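Long-range contacts in protein her-1 (Caenorhabditis elegans, PDB 1SZH), which dictates male development, inhibits tra-2a and probably acts directly in the cell signalling that determines sex in the worm: residues Asp13-Cys18 with Cys26-Met31; Thr35-Gly40 with Thr99-Asp104; Ser77-Asp82 with Val121-Phe126. The protein carries 2 engineered substitutions. One frame throughout, in Å; residues are numbered along the deposited sequence.

Contact 1 of 3, residues Asp13-Cys18 with Cys26-Met31; sequences DAAEKC and CCIEIM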
ATOM      1  N   ASP A  13      11.592  -3.606  16.586  1.00 20.83           N
ATOM      2  CA  ASP A  13      11.546  -5.062  16.463  1.00 22.62           C
ATOM      3  C   ASP A  13      11.309  -5.469  15.008  1.00 20.60           C
ATOM      4  O   ASP A  13      11.942  -6.403  14.502  1.00 19.91           O
ATOM      5  CB  ASP A  13      10.443  -5.638  17.345  1.00 19.67           C
ATOM      6  CG  ASP A  13      10.443  -7.168  17.361  1.00 29.31           C
ATOM      7  OD1 ASP A  13       9.387  -7.762  17.076  1.00 30.24           O
ATOM      8  OD2 ASP A  13      11.500  -7.768  17.664  1.00 31.94           O
ATOM      9  N   ALA A  14      10.404  -4.764  14.330  1.00 20.32           N
ATOM     10  CA  ALA A  14      10.122  -5.082  12.920  1.00 15.84           C
ATOM     11  C   ALA A  14      11.376  -4.844  12.068  1.00 15.63           C
ATOM     12  O   ALA A  14      11.686  -5.639  11.185  1.00 16.48           O
ATOM     13  CB  ALA A  14       8.962  -4.228  12.407  1.00 15.99           C
ATOM     14  N   ALA A  15      12.071  -3.733  12.316  1.00 16.69           N
ATOM     15  CA  ALA A  15      13.277  -3.438  11.564  1.00 15.92           C
ATOM     16  C   ALA A  15      14.329  -4.536  11.772  1.00 18.07           C
ATOM     17  O   ALA A  15      14.967  -4.985  10.820  1.00 19.15           O
ATOM     18  CB  ALA A  15      13.846  -2.068  11.976  1.00 19.31           C
ATOM     19  N   GLU A  16      14.485  -4.969  13.017  1.00 20.59           N
ATOM     20  CA  GLU A  16      15.463  -6.012  13.349  1.00 19.77           C
ATOM     21  C   GLU A  16      15.150  -7.353  12.684  1.00 19.74           C
ATOM     22  O   GLU A  16      16.062  -8.087  12.285  1.00 24.38           O
ATOM     23  CB  GLU A  16      15.512  -6.197  14.870  1.00 26.43           C
ATOM     24  CG  GLU A  16      16.031  -4.970  15.619  1.00 38.39           C
ATOM     25  CD  GLU A  16      15.571  -4.921  17.072  1.00 50.29           C
ATOM     26  OE1 GLU A  16      15.148  -5.971  17.601  1.00 62.04           O
ATOM     27  OE2 GLU A  16      15.643  -3.831  17.689  1.00 54.03           O
ATOM     28  N   LYS A  17      13.872  -7.672  12.559  1.00 19.25           N
ATOM     29  CA  LYS A  17      13.452  -8.937  11.973  1.00 18.45           C
ATOM     30  C   LYS A  17      13.376  -8.937  10.465  1.00 21.86           C
ATOM     31  O   LYS A  17      13.451  -9.984   9.830  1.00 21.98           O
ATOM     32  CB  LYS A  17      12.068  -9.325  12.512  1.00 19.18           C
ATOM     33  CG  LYS A  17      12.075  -9.643  14.011  1.00 20.98           C
ATOM     34  CD  LYS A  17      10.697  -9.948  14.534  1.00 23.55           C
ATOM     35  CE  LYS A  17      10.787 -10.438  15.994  1.00 32.13           C
ATOM     36  NZ  LYS A  17       9.440 -10.676  16.577  1.00 33.30           N
ATOM     37  N   CYS A  18      13.275  -7.753   9.880  1.00 17.82           N
ATOM     38  CA  CYS A  18      13.062  -7.667   8.446  1.00 16.61           C
ATOM     39  C   CYS A  18      14.104  -6.997   7.565  1.00 15.57           C
ATOM     40  O   CYS A  18      14.140  -7.265   6.374  1.00 18.42           O
ATOM     41  CB  CYS A  18      11.737  -6.946   8.210  1.00 16.08           C
ATOM     42  SG  CYS A  18      10.325  -7.687   9.070  1.00 17.20           S
ATOM     43  N   CYS A  26      17.152   3.130   8.264  1.00 19.31           N
ATOM     44  CA  CYS A  26      16.292   3.508   7.156  1.00 21.07           C
ATOM     45  C   CYS A  26      14.914   2.875   7.323  1.00 16.39           C
ATOM     46  O   CYS A  26      13.901   3.526   7.097  1.00 16.80           O
ATOM     47  CB  CYS A  26      16.893   3.084   5.803  1.00 22.72           C
ATOM     48  SG  CYS A  26      15.908   3.587   4.385  1.00 26.94           S
ATOM     49  N   CYS A  27      14.876   1.607   7.716  1.00 17.00           N
ATOM     50  CA  CYS A  27      13.587   0.941   7.917  1.00 15.96           C
ATOM     51  C   CYS A  27      12.788   1.595   9.033  1.00 14.18           C
ATOM     52  O   CYS A  27      11.577   1.772   8.921  1.00 14.45           O
ATOM     53  CB  CYS A  27      13.816  -0.544   8.194  1.00 15.05           C
ATOM     54  SG  CYS A  27      14.122  -1.382   6.629  1.00 20.19           S
ATOM     55  N   ILE A  28      13.463   1.967  10.114  1.00 15.68           N
ATOM     56  CA  ILE A  28      12.795   2.655  11.222  1.00 16.38           C
ATOM     57  C   ILE A  28      12.240   3.975  10.705  1.00 16.88           C
ATOM     58  O   ILE A  28      11.101   4.344  11.016  1.00 14.80           O
ATOM     59  CB  ILE A  28      13.784   2.879  12.379  1.00 17.60           C
ATOM     60  CG1 ILE A  28      14.064   1.536  13.060  1.00 19.60           C
ATOM     61  CG2 ILE A  28      13.228   3.864  13.399  1.00 17.91           C
ATOM     62  CD1 ILE A  28      15.271   1.547  13.984  1.00 21.54           C
ATOM     63  N   GLU A  29      13.021   4.667   9.872  1.00 16.14           N
ATOM     64  CA  GLU A  29      12.570   5.958   9.323  1.00 19.12           C
ATOM     65  C   GLU A  29      11.331   5.852   8.443  1.00 15.25           C
ATOM     66  O   GLU A  29      10.376   6.620   8.610  1.00 15.30           O
ATOM     67  CB  GLU A  29      13.691   6.616   8.523  1.00 22.78           C
ATOM     68  CG  GLU A  29      14.807   7.191   9.364  1.00 31.34           C
ATOM     69  CD  GLU A  29      14.917   8.706   9.215  1.00 28.21           C
ATOM     70  OE1 GLU A  29      15.016   9.390  10.247  1.00 34.00           O
ATOM     71  OE2 GLU A  29      14.926   9.206   8.064  1.00 32.94           O
ATOM     72  N   ILE A  30      11.322   4.895   7.505  1.00 13.09           N
ATOM     73  CA  ILE A  30      10.144   4.797   6.659  1.00 14.32           C
ATOM     74  C   ILE A  30       8.925   4.339   7.461  1.00 13.55           C
ATOM     75  O   ILE A  30       7.797   4.702   7.141  1.00 13.86           O
ATOM     76  CB  ILE A  30      10.399   3.917   5.405  1.00 14.06           C
ATOM     77  CG1 ILE A  30      10.597   2.440   5.761  1.00 15.07           C
ATOM     78  CG2 ILE A  30      11.659   4.419   4.687  1.00 13.16           C
ATOM     79  CD1 ILE A  30       9.305   1.616   5.794  1.00 16.53           C
ATOM     80  N   MET A  31       9.131   3.587   8.535  1.00 12.18           N
ATOM     81  CA  MET A  31       7.970   3.209   9.343  1.00 13.46           C
ATOM     82  C   MET A  31       7.418   4.401  10.139  1.00 13.24           C
ATOM     83  O   MET A  31       6.204   4.603  10.212  1.00 16.54           O
ATOM     84  CB  MET A  31       8.322   2.067  10.300  1.00 12.73           C
ATOM     85  CG  MET A  31       8.410   0.726   9.568  1.00 14.84           C
ATOM     86  SD  MET A  31       8.677  -0.685  10.687  1.00 15.66           S
ATOM     87  CE  MET A  31      10.475  -0.692  10.761  1.00 15.97           C
TER
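No ring or other flat side chain lies where Ala14 and Ala15 meet Cys27, Ile28 and Met31. The carboxylate of Asp13 belongs to the other flank of its helix, where Lys17 NZ reaches the syn lone pair of OD1 at 3.0 Å in a salt bridge between residues one helical turn apart. The contact itself is made of small or flexible apolar groups. Ala15 takes part in three of the four side-chain contacts: its CB meets Ile28 CG1 at 3.8 Å, and Cys27 CB stands 4.1 Å from that same methyl. Met31 reaches both alanines with the end of its chain. That chain runs extended to SD and then bends, chi3 -88°, which brings CE against Ala15, 3.8 Å from both its N and its CB. The sulfur stops 3.9 Å from Ala14 CB.

The two pieces are halves of a helical hairpin, helix 8-18 followed closely by helix 24-33. Over segments 13-18 and 26-31 the axes come within 9.1 Å and their directions differ by 134°, so the second segment runs back across the first at a marked slant. Helix 47-59 joins from another side, setting Leu55 and Val58 against Ala14. Ile11, one turn earlier on helix 8-18, extends the apolar surface to Ile28 and Met31. The hairpin is also tied by covalent and polar links near its turn: Cys27 SG is disulfide-bonded to Cys19, and Ala15 O accepts a hydrogen bond from Gln24 NE2.

Contact 2 of 3, residues Thr35-Gly40 with Thr99-Asp104; sequences TPIRCG and TSPSID
Thr35 and Ser100 meet through backbone and hydroxyl: Ser100 OG lies 3.2 Å from Thr35 C, while the bond of that hydroxyl goes to Asn96 O. Thr35 O is held by a water instead, accepting from water 1 at 2.8 Å; the same water receives Ser102 N at 2.9 Å and so bridges the two loops.

Pro36 follows, with no N-H to give, and approaches through carbon. Its CA points a hydrogen at Thr99 O, a CA-H...O contact of 3.3 Å with 142° at the hydrogen. On its ring CG comes 3.3 Å from Thr99 OG1, the two side chains crossing obliquely. Thr99 OG1 stands between its own backbone N and carbonyl carbon (chi1 53°) and is hydrogen-bonded to Lys95 O, its stronger partner, and to Asn96 O. Threonine and serine hydroxyls thus both turn back onto the last turn of helix 85-97, and the chain leaves that helix through a type I beta turn, Ser100 to Ile103, closed by Ile103 N to Ser100 O. Asp104 then stands at the N-cap of helix 105-115, its OD1 taking Thr107 N.

At Ile37 a second water does the bridging: water 2 accepts Ile37 N at 2.9 Å and donates to Thr99 O at 2.6 Å. The isoleucine side chain turns to the proline of the turn, with CG1 4.0 Å from Pro101 CG. An alanine in place of Pro101 would probably cost Ile37 CG1 and CD1 their contact with the ring CG and open a gap beside Thr35 O, where CD had been. Ile30 of helix 24-33 touches Ile37 and Pro101 alike, and Tyr52 of helix 47-59 also packs on both.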
ATOM      1  N   THR A  35       6.125   5.904   4.977  1.00 14.25           N
ATOM      2  CA  THR A  35       6.448   5.982   3.549  1.00 13.23           C
ATOM      3  C   THR A  35       6.855   4.609   3.014  1.00 16.07           C
ATOM      4  O   THR A  35       7.031   3.648   3.776  1.00 15.81           O
ATOM      5  CB  THR A  35       7.623   6.964   3.306  1.00 19.82           C
ATOM      6  OG1 THR A  35       8.794   6.504   4.006  1.00 23.15           O
ATOM      7  CG2 THR A  35       7.254   8.339   3.806  1.00 20.82           C
ATOM      8  N   PRO A  36       7.012   4.493   1.684  1.00 16.22           N
ATOM      9  CA  PRO A  36       7.414   3.214   1.099  1.00 15.02           C
ATOM     10  C   PRO A  36       8.849   2.870   1.462  1.00 16.10           C
ATOM     11  O   PRO A  36       9.652   3.734   1.835  1.00 18.71           O
ATOM     12  CB  PRO A  36       7.283   3.450  -0.406  1.00 19.65           C
ATOM     13  CG  PRO A  36       6.209   4.497  -0.502  1.00 18.37           C
ATOM     14  CD  PRO A  36       6.527   5.428   0.651  1.00 16.12           C
ATOM     15  N   ILE A  37       9.184   1.595   1.320  1.00 17.06           N
ATOM     16  CA  ILE A  37      10.536   1.131   1.596  1.00 17.47           C
ATOM     17  C   ILE A  37      11.470   1.444   0.411  1.00 27.05           C
ATOM     18  O   ILE A  37      11.199   1.057  -0.728  1.00 24.67           O
ATOM     19  CB  ILE A  37      10.573  -0.405   1.789  1.00 18.91           C
ATOM     20  CG1 ILE A  37       9.708  -0.814   2.980  1.00 24.12           C
ATOM     21  CG2 ILE A  37      12.028  -0.871   1.968  1.00 19.86           C
ATOM     22  CD1 ILE A  37       9.297  -2.295   2.978  1.00 19.85           C
ATOM     23  N   ARG A  38      12.558   2.155   0.665  1.00 25.84           N
ATOM     24  CA  ARG A  38      13.539   2.409  -0.390  1.00 30.80           C
ATOM     25  C   ARG A  38      14.770   1.727   0.212  1.00 25.98           C
ATOM     26  O   ARG A  38      15.024   0.535  -0.027  1.00 33.64           O
ATOM     27  CB  ARG A  38      13.696   3.917  -0.597  1.00 36.27           C
ATOM     28  CG  ARG A  38      12.408   4.511  -1.195  1.00 46.25           C
ATOM     29  CD  ARG A  38      12.530   5.960  -1.655  1.00 60.04           C
ATOM     30  NE  ARG A  38      11.293   6.401  -2.304  1.00 63.98           N
ATOM     31  CZ  ARG A  38      11.072   7.628  -2.773  1.00 67.56           C
ATOM     32  NH1 ARG A  38      12.010   8.566  -2.674  1.00 61.90           N
ATOM     33  NH2 ARG A  38       9.905   7.919  -3.341  1.00 66.33           N
ATOM     34  N   CYS A  39      15.527   2.467   0.992  1.00 24.44           N
ATOM     35  CA  CYS A  39      16.626   1.895   1.722  1.00 20.40           C
ATOM     36  C   CYS A  39      17.780   1.223   0.995  1.00 21.24           C
ATOM     37  O   CYS A  39      18.508   0.436   1.601  1.00 25.00           O
ATOM     38  CB  CYS A  39      16.022   0.939   2.762  1.00 21.74           C
ATOM     39  SG  CYS A  39      14.787   1.772   3.793  1.00 24.40           S
ATOM     40  N   GLY A  40      17.940   1.502  -0.286  1.00 23.25           N
ATOM     41  CA  GLY A  40      19.066   0.919  -0.987  1.00 26.22           C
ATOM     42  C   GLY A  40      18.903  -0.532  -1.362  1.00 30.75           C
ATOM     43  O   GLY A  40      19.884  -1.233  -1.605  1.00 28.66           O
ATOM     44  N   THR A  99       1.856   1.321  -0.601  1.00 13.76           N
ATOM     45  CA  THR A  99       3.157   0.665  -0.545  1.00 13.20           C
ATOM     46  C   THR A  99       3.927   1.079   0.732  1.00 14.17           C
ATOM     47  O   THR A  99       5.123   0.820   0.844  1.00 14.64           O
ATOM     48  CB  THR A  99       4.015   0.974  -1.810  1.00 15.25           C
ATOM     49  OG1 THR A  99       4.090   2.393  -2.008  1.00 15.09           O
ATOM     50  CG2 THR A  99       3.407   0.317  -3.049  1.00 17.65           C
ATOM     51  N   SER A 100       3.226   1.708   1.687  1.00 13.82           N
ATOM     52  CA  SER A 100       3.816   2.173   2.958  1.00 12.76           C
ATOM     53  C   SER A 100       3.432   1.111   4.006  1.00 12.71           C
ATOM     54  O   SER A 100       2.322   1.105   4.519  1.00 14.09           O
ATOM     55  CB  SER A 100       3.253   3.553   3.317  1.00 12.82           C
ATOM     56  OG  SER A 100       3.694   4.498   2.350  1.00 16.25           O
ATOM     57  N   PRO A 101       4.369   0.220   4.353  1.00 13.32           N
ATOM     58  CA  PRO A 101       4.033  -0.838   5.318  1.00 14.46           C
ATOM     59  C   PRO A 101       3.520  -0.484   6.694  1.00 14.99           C
ATOM     60  O   PRO A 101       2.770  -1.279   7.285  1.00 15.65           O
ATOM     61  CB  PRO A 101       5.308  -1.680   5.370  1.00 13.26           C
ATOM     62  CG  PRO A 101       6.397  -0.656   5.163  1.00 14.02           C
ATOM     63  CD  PRO A 101       5.807   0.189   4.022  1.00 13.59           C
ATOM     64  N   SER A 102       3.882   0.693   7.210  1.00 12.40           N
ATOM     65  CA  SER A 102       3.412   1.035   8.551  1.00 13.91           C
ATOM     66  C   SER A 102       2.076   1.767   8.628  1.00 16.12           C
ATOM     67  O   SER A 102       1.610   2.085   9.727  1.00 17.24           O
ATOM     68  CB  SER A 102       4.468   1.862   9.276  1.00 14.91           C
ATOM     69  OG  SER A 102       4.633   3.118   8.637  1.00 14.01           O
ATOM     70  N   ILE A 103       1.458   2.057   7.485  1.00 14.41           N
ATOM     71  CA  ILE A 103       0.163   2.736   7.519  1.00 14.73           C
ATOM     72  C   ILE A 103      -0.940   1.676   7.513  1.00 14.43           C
ATOM     73  O   ILE A 103      -1.026   0.855   6.594  1.00 14.82           O
ATOM     74  CB  ILE A 103      -0.023   3.667   6.308  1.00 14.68           C
ATOM     75  CG1 ILE A 103       1.121   4.672   6.242  1.00 15.36           C
ATOM     76  CG2 ILE A 103      -1.358   4.423   6.453  1.00 14.01           C
ATOM     77  CD1 ILE A 103       1.077   5.655   5.041  1.00 17.54           C
ATOM     78  N   ASP A 104      -1.764   1.685   8.551  1.00 16.87           N
ATOM     79  CA  ASP A 104      -2.814   0.683   8.616  1.00 20.59           C
ATOM     80  C   ASP A 104      -3.896   0.904   7.572  1.00 20.11           C
ATOM     81  O   ASP A 104      -4.010   1.971   6.977  1.00 16.74           O
ATOM     82  CB  ASP A 104      -3.411   0.600  10.022  1.00 19.80           C
ATOM     83  CG  ASP A 104      -4.065   1.888  10.471  1.00 28.69           C
ATOM     84  OD1 ASP A 104      -4.933   2.424   9.760  1.00 26.21           O
ATOM     85  OD2 ASP A 104      -3.715   2.367  11.567  1.00 49.57           O
TER
HETATM   86  O   HOH W   1       5.527   2.775   5.955  1.00 14.73           O
HETATM   87  O   HOH W   2       7.357  -0.462   0.292  1.00 17.57           O

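Contact 3 of 3, residues Ser77-Asp82 with Val121-Phe126; sequences SVFGND and VLYKCF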
ATOM      1  N   SER A  77      -4.149   2.574 -10.037  1.00 18.68           N
ATOM      2  CA  SER A  77      -4.112   3.140 -11.373  1.00 21.88           C
ATOM      3  C   SER A  77      -5.463   3.620 -11.846  1.00 21.88           C
ATOM      4  O   SER A  77      -5.544   4.495 -12.712  1.00 20.48           O
ATOM      5  CB  SER A  77      -3.561   2.112 -12.365  1.00 26.20           C
ATOM      6  OG  SER A  77      -2.211   1.833 -12.044  1.00 31.10           O
ATOM      7  N   VAL A  78      -6.528   3.079 -11.266  1.00 18.19           N
ATOM      8  CA  VAL A  78      -7.855   3.485 -11.725  1.00 21.82           C
ATOM      9  C   VAL A  78      -8.178   4.952 -11.496  1.00 22.89           C
ATOM     10  O   VAL A  78      -8.970   5.537 -12.221  1.00 21.96           O
ATOM     11  CB  VAL A  78      -8.981   2.640 -11.095  1.00 22.15           C
ATOM     12  CG1 VAL A  78      -9.253   3.046  -9.654  1.00 24.41           C
ATOM     13  CG2 VAL A  78     -10.238   2.782 -11.931  1.00 27.82           C
ATOM     14  N   PHE A  79      -7.558   5.570 -10.498  1.00 18.53           N
ATOM     15  CA  PHE A  79      -7.871   6.959 -10.208  1.00 15.31           C
ATOM     16  C   PHE A  79      -7.405   7.934 -11.265  1.00 20.70           C
ATOM     17  O   PHE A  79      -7.954   9.031 -11.375  1.00 24.46           O
ATOM     18  CB  PHE A  79      -7.315   7.327  -8.845  1.00 17.57           C
ATOM     19  CG  PHE A  79      -7.989   6.609  -7.729  1.00 14.92           C
ATOM     20  CD1 PHE A  79      -7.296   5.637  -6.995  1.00 15.09           C
ATOM     21  CD2 PHE A  79      -9.336   6.844  -7.449  1.00 17.40           C
ATOM     22  CE1 PHE A  79      -7.945   4.919  -5.993  1.00 13.59           C
ATOM     23  CE2 PHE A  79      -9.994   6.135  -6.450  1.00 16.20           C
ATOM     24  CZ  PHE A  79      -9.297   5.164  -5.721  1.00 16.11           C
ATOM     25  N   GLY A  80      -6.428   7.506 -12.063  1.00 20.82           N
ATOM     26  CA  GLY A  80      -5.910   8.355 -13.116  1.00 27.51           C
ATOM     27  C   GLY A  80      -6.818   8.359 -14.331  1.00 29.33           C
ATOM     28  O   GLY A  80      -6.562   9.085 -15.288  1.00 31.71           O
ATOM     29  N   ASN A  81      -7.880   7.554 -14.305  1.00 26.04           N
ATOM     30  CA  ASN A  81      -8.788   7.512 -15.451  1.00 33.08           C
ATOM     31  C   ASN A  81      -9.549   8.822 -15.482  1.00 39.72           C
ATOM     32  O   ASN A  81     -10.138   9.198 -16.494  1.00 44.05           O
ATOM     33  CB  ASN A  81      -9.720   6.300 -15.361  1.00 36.67           C
ATOM     34  CG  ASN A  81      -9.010   4.996 -15.724  1.00 49.60           C
ATOM     35  OD1 ASN A  81      -8.453   4.862 -16.818  1.00 53.50           O
ATOM     36  ND2 ASN A  81      -9.030   4.034 -14.809  1.00 58.33           N
ATOM     37  N   ASP A  82      -9.530   9.511 -14.349  1.00 39.45           N
ATOM     38  CA  ASP A  82     -10.141  10.822 -14.250  1.00 49.67           C
ATOM     39  C   ASP A  82      -9.020  11.652 -14.869  1.00 51.58           C
ATOM     40  O   ASP A  82      -8.103  12.089 -14.170  1.00 49.38           O
ATOM     41  CB  ASP A  82     -10.326  11.211 -12.782  1.00 50.23           C
ATOM     42  CG  ASP A  82     -10.961  12.567 -12.617  1.00 57.07           C
ATOM     43  OD1 ASP A  82     -10.477  13.530 -13.244  1.00 62.14           O
ATOM     44  OD2 ASP A  82     -11.943  12.673 -11.858  1.00 64.44           O
ATOM     45  N   VAL A 121     -17.363   6.690  -8.410  1.00 23.98           N
ATOM     46  CA  VAL A 121     -17.313   5.531  -9.303  1.00 21.07           C
ATOM     47  C   VAL A 121     -15.912   4.931  -9.331  1.00 24.73           C
ATOM     48  O   VAL A 121     -15.758   3.707  -9.344  1.00 22.51           O
ATOM     49  CB  VAL A 121     -17.720   5.915 -10.745  1.00 24.86           C
ATOM     50  CG1 VAL A 121     -17.509   4.725 -11.696  1.00 36.54           C
ATOM     51  CG2 VAL A 121     -19.183   6.331 -10.774  1.00 39.78           C
ATOM     52  N   LEU A 122     -14.887   5.783  -9.355  1.00 22.25           N
ATOM     53  CA  LEU A 122     -13.509   5.281  -9.394  1.00 21.50           C
ATOM     54  C   LEU A 122     -13.115   4.600  -8.075  1.00 21.35           C
ATOM     55  O   LEU A 122     -12.386   3.605  -8.089  1.00 19.06           O
ATOM     56  CB  LEU A 122     -12.538   6.419  -9.731  1.00 21.56           C
ATOM     57  CG  LEU A 122     -12.708   7.135 -11.089  1.00 30.87           C
ATOM     58  CD1 LEU A 122     -11.565   8.128 -11.279  1.00 29.69           C
ATOM     59  CD2 LEU A 122     -12.736   6.137 -12.246  1.00 30.35           C
ATOM     60  N   TYR A 123     -13.580   5.132  -6.944  1.00 18.26           N
ATOM     61  CA  TYR A 123     -13.302   4.516  -5.647  1.00 16.39           C
ATOM     62  C   TYR A 123     -13.963   3.124  -5.584  1.00 19.27           C
ATOM     63  O   TYR A 123     -13.387   2.160  -5.057  1.00 18.41           O
ATOM     64  CB  TYR A 123     -13.825   5.372  -4.485  1.00 17.04           C
ATOM     65  CG  TYR A 123     -13.515   4.774  -3.144  1.00 18.74           C
ATOM     66  CD1 TYR A 123     -12.206   4.765  -2.670  1.00 21.77           C
ATOM     67  CD2 TYR A 123     -14.505   4.165  -2.366  1.00 28.46           C
ATOM     68  CE1 TYR A 123     -11.880   4.166  -1.467  1.00 26.54           C
ATOM     69  CE2 TYR A 123     -14.183   3.553  -1.146  1.00 30.30           C
ATOM     70  CZ  TYR A 123     -12.866   3.562  -0.711  1.00 31.62           C
ATOM     71  OH  TYR A 123     -12.492   2.969   0.474  1.00 35.35           O
ATOM     72  N   LYS A 124     -15.176   3.012  -6.122  1.00 20.53           N
ATOM     73  CA  LYS A 124     -15.845   1.711  -6.109  1.00 18.05           C
ATOM     74  C   LYS A 124     -15.083   0.728  -6.988  1.00 17.30           C
ATOM     75  O   LYS A 124     -14.994  -0.457  -6.653  1.00 20.04           O
ATOM     76  CB  LYS A 124     -17.293   1.852  -6.586  1.00 23.02           C
ATOM     77  CG  LYS A 124     -18.170   2.589  -5.590  1.00 32.15           C
ATOM     78  CD  LYS A 124     -19.625   2.663  -6.056  1.00 42.60           C
ATOM     79  CE  LYS A 124     -20.503   3.339  -5.005  1.00 54.04           C
ATOM     80  NZ  LYS A 124     -21.918   3.529  -5.456  1.00 61.77           N
ATOM     81  N   CYS A 125     -14.528   1.201  -8.095  1.00 19.25           N
ATOM     82  CA  CYS A 125     -13.750   0.331  -8.977  1.00 20.55           C
ATOM     83  C   CYS A 125     -12.464  -0.110  -8.256  1.00 19.49           C
ATOM     84  O   CYS A 125     -12.043  -1.258  -8.344  1.00 18.49           O
ATOM     85  CB  CYS A 125     -13.401   1.069 -10.255  1.00 20.85           C
ATOM     86  SG  CYS A 125     -12.479   0.128 -11.448  1.00 31.41           S
ATOM     87  N   PHE A 126     -11.842   0.817  -7.532  1.00 16.86           N
ATOM     88  CA  PHE A 126     -10.635   0.504  -6.775  1.00 15.60           C
ATOM     89  C   PHE A 126     -10.965  -0.623  -5.783  1.00 16.93           C
ATOM     90  O   PHE A 126     -10.209  -1.588  -5.636  1.00 16.14           O
ATOM     91  CB  PHE A 126     -10.179   1.784  -6.022  1.00 12.42           C
ATOM     92  CG  PHE A 126      -9.109   1.549  -4.959  1.00 11.87           C
ATOM     93  CD1 PHE A 126      -7.780   1.325  -5.319  1.00 14.52           C
ATOM     94  CD2 PHE A 126      -9.444   1.569  -3.609  1.00 16.44           C
ATOM     95  CE1 PHE A 126      -6.785   1.117  -4.337  1.00 14.53           C
ATOM     96  CE2 PHE A 126      -8.456   1.369  -2.601  1.00 19.50           C
ATOM     97  CZ  PHE A 126      -7.130   1.138  -2.966  1.00 16.24           C
TER
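Val78 and Phe79 pack on Leu122, Cys125 and Phe126 of helix 120-134. With chi1 at 76°, Val78 holds CG1 between its own backbone N and carbonyl carbon, where it lies 3.5 Å from Leu122 O. Its CG2 is anti to the backbone N and meets Cys125 SG, also at 3.5 Å. That sulfur is itself anti to its backbone N and bonded to Cys148, so the valine methyl rests against a disulfide.

Phe79 has CG anti to its carbonyl carbon (chi1 -67°). Its ring extends past Leu122, the two side chains sliding by each other in opposite directions. CZ comes 3.5 Å from Phe126 CB, and CE2 lies 3.8 Å from Tyr123 N. The ring of Phe126 is met obliquely, centroids 5.3 Å apart and planes at 42°. Over the centre of one face of the Phe79 ring sits CG1 of its neighbour Val78, which covers that face from within its own segment.

Leu122 divides its methyls: CD1 is 3.6 Å from Asp82 CB, and CD2 faces Val78 O and CG2. Asn81 turns its amide back, ND2 giving Val78 O a hydrogen bond of 3.0 Å that joins the one from Asn81 N on the same face of that carbonyl. Two further helices cover this apolar cluster, with Cys94 of helix 85-97 and Ile112 of helix 105-115 both touching Phe79 and Phe126.

The backbone hydrogen bonds Gly80 N to Ser77 O and Asn81 N to Val78 O step by three residues, the signature of a 3-10 helix, here laid with two apolar residues against an alpha-helix in an all-helical, disulfide-rich fold.

From the N terminus, contact 1 comes first, closing the short connection between helix 8-18 and helix 24-33. Contact 2 opens just after it and closes a long loop, residues 41 to 98, joining the chain after helix 24-33 to the chain before helix 105-115. The two adjoin: disulfide Cys26-Cys39, a probable hydrogen bond from Ser102 OG to Met31 O, and Ile30 packed on Pro36 and Ile37 fasten the hairpin to the loops. Contact 3 starts inside the long loop and ends beyond it, tying the 3-10 segment before helix 85-97 to helix 120-134, so contacts 2 and 3 cross. It lies across the chain's centre from the others, its centre about 32 Å from that of contact 1.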